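Local coordinates for putative SnoaL-like polyketide cyclase (Shewanella putrefaciens, PDB 3GZB), which is of unconfirmed function but may act as a SnoaL-like polyketide cyclase, at residues 19-30 against 87-96. Numbering follows the deposited sequence.
Sequences MPQEQQLAVKYM and MYNAGSLVVM
Ala26 and Val94 meet at the apolar centre, CB to CG1 at 3.8 Å. The other methyl of Val94, CG2, lies against the backbone O of Glu22. Further along the helix, CG of Met30 rests on SE of Met96, and the two chains run past each other in opposite directions; the methionines here are selenomethionines. Met87 reaches out with CG anti to its backbone N (chi1 174°) and turns only at its last torsion. Its CE then meets Met19 CE and Val27 CG2. Met87 CE also lies 3.4 Å from Gln23 OE1. The extended Gln23 slides along Met87 and ends at Asn89, where Gln23 NE2 donates to Asn89 OD1 (2.9 Å). The two amides are steeply turned, with planes 75° apart. CG of Pro20 also touches this OD1. Asn89 ND2 donates to Gly91 O (2.9 Å), on a lone pair in the carbonyl plane. Bonds at both ends hold the amide's rotation, and the second ties it to the type II' turn from Ala90 to Leu93. Glu22 CG packs on the same carbonyl, and a water bridges Glu22 OE2 and Ser92 OG. Helix 21-34, the first of this NTF2-like fold, lies across the 86-90/93-103 hairpin. Strand 115-129 continues the sheet beside 93-103, and its Leu126 touches Ala26.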
loop_
_atom_site.group_PDB
_atom_site.type_symbol
_atom_site.label_atom_id
_atom_site.label_comp_id
_atom_site.label_asym_id
_atom_site.label_seq_id
_atom_site.Cartn_x
_atom_site.Cartn_y
_atom_site.Cartn_z
HETATM N N MSE A 19 -12.751 2.062 -15.864
HETATM C CA MSE A 19 -12.001 2.530 -14.709
HETATM C C MSE A 19 -12.890 3.355 -13.800
HETATM O O MSE A 19 -13.506 4.320 -14.241
HETATM C CB MSE A 19 -10.825 3.387 -15.133
HETATM C CG MSE A 19 -9.978 3.750 -13.932
HETATM SE SE MSE A 19 -8.355 4.777 -14.362
HETATM C CE MSE A 19 -7.427 3.379 -15.262
ATOM N N PRO A 20 -12.990 3.004 -12.519
ATOM C CA PRO A 20 -13.828 3.761 -11.618
ATOM C C PRO A 20 -13.437 5.245 -11.588
ATOM O O PRO A 20 -12.256 5.590 -11.747
ATOM C CB PRO A 20 -13.500 3.118 -10.276
ATOM C CG PRO A 20 -13.194 1.704 -10.615
ATOM C CD PRO A 20 -12.396 1.826 -11.847
ATOM N N GLN A 21 -14.394 6.125 -11.386
ATOM C CA GLN A 21 -14.094 7.548 -11.360
ATOM C C GLN A 21 -13.030 7.934 -10.301
ATOM O O GLN A 21 -12.292 8.894 -10.474
ATOM C CB GLN A 21 -15.353 8.366 -11.166
ATOM C CG GLN A 21 -16.364 8.272 -12.329
ATOM C CD GLN A 21 -15.894 8.904 -13.654
ATOM O OE1 GLN A 21 -14.989 9.808 -13.702
ATOM N NE2 GLN A 21 -16.529 8.459 -14.715
ATOM N N GLU A 22 -13.033 7.226 -9.177
ATOM C CA GLU A 22 -12.069 7.517 -8.110
ATOM C C GLU A 22 -10.641 7.255 -8.591
ATOM O O GLU A 22 -9.728 8.027 -8.391
ATOM C CB GLU A 22 -12.395 6.648 -6.871
ATOM C CG GLU A 22 -13.776 6.906 -6.325
ATOM C CD GLU A 22 -14.888 6.055 -6.883
ATOM O OE1 GLU A 22 -14.801 5.455 -7.987
ATOM O OE2 GLU A 22 -15.930 5.990 -6.169
ATOM N N GLN A 23 -10.459 6.140 -9.300
ATOM C CA GLN A 23 -9.166 5.881 -9.943
ATOM C C GLN A 23 -8.814 6.927 -11.012
ATOM O O GLN A 23 -7.669 7.350 -11.077
ATOM C CB GLN A 23 -9.111 4.471 -10.500
ATOM C CG GLN A 23 -9.178 3.351 -9.448
ATOM C CD GLN A 23 -9.071 1.975 -10.090
ATOM O OE1 GLN A 23 -8.483 1.815 -11.154
ATOM N NE2 GLN A 23 -9.656 0.964 -9.432
ATOM N N GLN A 24 -9.786 7.377 -11.807
ATOM C CA GLN A 24 -9.518 8.336 -12.868
ATOM C C GLN A 24 -9.007 9.630 -12.260
ATOM O O GLN A 24 -8.092 10.246 -12.798
ATOM C CB GLN A 24 -10.774 8.583 -13.710
ATOM C CG GLN A 24 -11.224 7.416 -14.559
ATOM C CD GLN A 24 -12.304 7.772 -15.534
ATOM O OE1 GLN A 24 -12.205 8.817 -16.224
ATOM N NE2 GLN A 24 -13.328 6.927 -15.614
ATOM N N LEU A 25 -9.584 10.015 -11.147
ATOM C CA LEU A 25 -9.122 11.239 -10.492
ATOM C C LEU A 25 -7.716 11.083 -9.909
ATOM O O LEU A 25 -6.902 11.991 -9.995
ATOM C CB LEU A 25 -10.122 11.710 -9.430
ATOM C CG LEU A 25 -9.876 13.109 -8.842
ATOM C CD1 LEU A 25 -9.953 14.216 -9.943
ATOM C CD2 LEU A 25 -10.853 13.412 -7.689
ATOM N N ALA A 26 -7.426 9.908 -9.341
ATOM C CA ALA A 26 -6.113 9.626 -8.842
ATOM C C ALA A 26 -5.088 9.755 -9.945
ATOM O O ALA A 26 -3.995 10.262 -9.686
ATOM C CB ALA A 26 -6.065 8.201 -8.252
ATOM N N VAL A 27 -5.392 9.282 -11.158
ATOM C CA VAL A 27 -4.462 9.413 -12.266
ATOM C C VAL A 27 -4.118 10.892 -12.535
ATOM O O VAL A 27 -2.935 11.261 -12.732
ATOM C CB VAL A 27 -4.980 8.722 -13.525
ATOM C CG1 VAL A 27 -4.089 8.989 -14.740
ATOM C CG2 VAL A 27 -5.150 7.185 -13.288
ATOM N N LYS A 28 -5.113 11.756 -12.564
ATOM C CA LYS A 28 -4.889 13.204 -12.772
ATOM C C LYS A 28 -3.953 13.785 -11.723
ATOM O O LYS A 28 -3.022 14.539 -12.037
ATOM C CB LYS A 28 -6.223 13.958 -12.746
ATOM C CG LYS A 28 -7.193 13.511 -13.857
ATOM C CD LYS A 28 -8.270 14.509 -14.054
ATOM C CE LYS A 28 -9.015 14.298 -15.352
ATOM N NZ LYS A 28 -9.850 15.489 -15.598
ATOM N N TYR A 29 -4.227 13.442 -10.477
ATOM C CA TYR A 29 -3.354 13.896 -9.368
ATOM C C TYR A 29 -1.914 13.422 -9.501
ATOM O O TYR A 29 -0.985 14.222 -9.386
ATOM C CB TYR A 29 -3.954 13.490 -8.063
ATOM C CG TYR A 29 -3.111 13.745 -6.831
ATOM C CD1 TYR A 29 -3.144 14.953 -6.183
ATOM C CD2 TYR A 29 -2.277 12.777 -6.315
ATOM C CE1 TYR A 29 -2.423 15.138 -5.003
ATOM C CE2 TYR A 29 -1.545 12.955 -5.172
ATOM C CZ TYR A 29 -1.593 14.151 -4.527
ATOM O OH TYR A 29 -0.910 14.373 -3.346
HETATM N N MSE A 30 -1.739 12.114 -9.764
HETATM C CA MSE A 30 -0.401 11.571 -9.864
HETATM C C MSE A 30 0.349 12.116 -11.087
HETATM O O MSE A 30 1.571 12.259 -11.033
HETATM C CB MSE A 30 -0.436 10.057 -9.885
HETATM C CG MSE A 30 -0.966 9.451 -8.626
HETATM SE SE MSE A 30 0.005 9.858 -7.009
HETATM C CE MSE A 30 1.759 9.213 -7.509
HETATM N N MSE A 87 -3.434 -1.164 -9.403
HETATM C CA MSE A 87 -4.228 -0.106 -8.765
HETATM C C MSE A 87 -5.621 -0.672 -8.493
HETATM O O MSE A 87 -6.218 -1.388 -9.340
HETATM C CB MSE A 87 -4.323 1.142 -9.668
HETATM C CG MSE A 87 -5.271 2.241 -9.129
HETATM SE SE MSE A 87 -5.150 3.936 -10.047
HETATM C CE MSE A 87 -5.527 3.354 -11.851
ATOM N N TYR A 88 -6.130 -0.379 -7.315
ATOM C CA TYR A 88 -7.490 -0.728 -6.960
ATOM C C TYR A 88 -8.078 0.310 -6.042
ATOM O O TYR A 88 -7.375 1.255 -5.599
ATOM C CB TYR A 88 -7.549 -2.131 -6.288
ATOM C CG TYR A 88 -6.555 -2.420 -5.166
ATOM C CD1 TYR A 88 -5.217 -2.708 -5.432
ATOM C CD2 TYR A 88 -6.964 -2.395 -3.830
ATOM C CE1 TYR A 88 -4.341 -3.070 -4.379
ATOM C CE2 TYR A 88 -6.069 -2.708 -2.785
ATOM C CZ TYR A 88 -4.806 -3.048 -3.073
ATOM O OH TYR A 88 -3.843 -3.395 -2.117
ATOM N N ASN A 89 -9.384 0.192 -5.778
ATOM C CA ASN A 89 -10.024 1.161 -4.905
ATOM C C ASN A 89 -11.134 0.532 -4.089
ATOM O O ASN A 89 -11.768 -0.444 -4.521
ATOM C CB ASN A 89 -10.561 2.410 -5.651
ATOM C CG ASN A 89 -11.808 2.151 -6.487
ATOM O OD1 ASN A 89 -11.722 1.427 -7.462
ATOM N ND2 ASN A 89 -12.972 2.648 -6.040
ATOM N N ALA A 90 -11.327 1.114 -2.920
ATOM C CA ALA A 90 -12.475 0.833 -2.051
ATOM C C ALA A 90 -13.176 2.148 -1.844
ATOM O O ALA A 90 -12.726 3.010 -1.069
ATOM C CB ALA A 90 -11.982 0.248 -0.657
ATOM N N GLY A 91 -14.246 2.392 -2.573
ATOM C CA GLY A 91 -14.767 3.742 -2.574
ATOM C C GLY A 91 -13.738 4.773 -2.982
ATOM O O GLY A 91 -13.002 4.605 -3.946
ATOM N N SER A 92 -13.694 5.843 -2.184
ATOM C CA SER A 92 -12.815 6.961 -2.413
ATOM C C SER A 92 -11.373 6.723 -1.954
ATOM O O SER A 92 -10.566 7.643 -2.030
ATOM C CB SER A 92 -13.366 8.232 -1.738
ATOM O OG SER A 92 -14.523 8.693 -2.423
ATOM N N LEU A 93 -10.996 5.508 -1.499
ATOM C CA LEU A 93 -9.605 5.180 -1.113
ATOM C C LEU A 93 -9.033 4.419 -2.286
ATOM O O LEU A 93 -9.467 3.299 -2.629
ATOM C CB LEU A 93 -9.612 4.293 0.126
ATOM C CG LEU A 93 -8.246 3.819 0.559
ATOM C CD1 LEU A 93 -7.392 5.001 1.005
ATOM C CD2 LEU A 93 -8.426 2.781 1.698
ATOM N N VAL A 94 -8.025 5.000 -2.925
ATOM C CA VAL A 94 -7.342 4.432 -4.082
ATOM C C VAL A 94 -5.933 3.955 -3.656
ATOM O O VAL A 94 -5.207 4.712 -2.972
ATOM C CB VAL A 94 -7.209 5.475 -5.214
ATOM C CG1 VAL A 94 -6.372 4.884 -6.389
ATOM C CG2 VAL A 94 -8.595 5.957 -5.684
ATOM N N VAL A 95 -5.576 2.713 -4.020
ATOM C CA VAL A 95 -4.324 2.092 -3.626
ATOM C C VAL A 95 -3.555 1.775 -4.855
ATOM O O VAL A 95 -4.097 1.177 -5.803
ATOM C CB VAL A 95 -4.560 0.793 -2.828
ATOM C CG1 VAL A 95 -3.220 0.142 -2.394
ATOM C CG2 VAL A 95 -5.422 1.035 -1.595
HETATM N N MSE A 96 -2.277 2.188 -4.909
HETATM C CA MSE A 96 -1.395 2.008 -6.075
HETATM C C MSE A 96 -0.104 1.379 -5.640
HETATM O O MSE A 96 0.532 1.863 -4.724
HETATM C CB MSE A 96 -1.134 3.337 -6.775
HETATM C CG MSE A 96 -2.420 3.949 -7.343
HETATM SE SE MSE A 96 -2.243 5.835 -7.779
HETATM C CE MSE A 96 -2.264 6.465 -6.015
HETATM O O HOH W 1 -16.446 7.158 -3.787
HETATM O O HOH W 2 -15.589 2.265 -7.218
#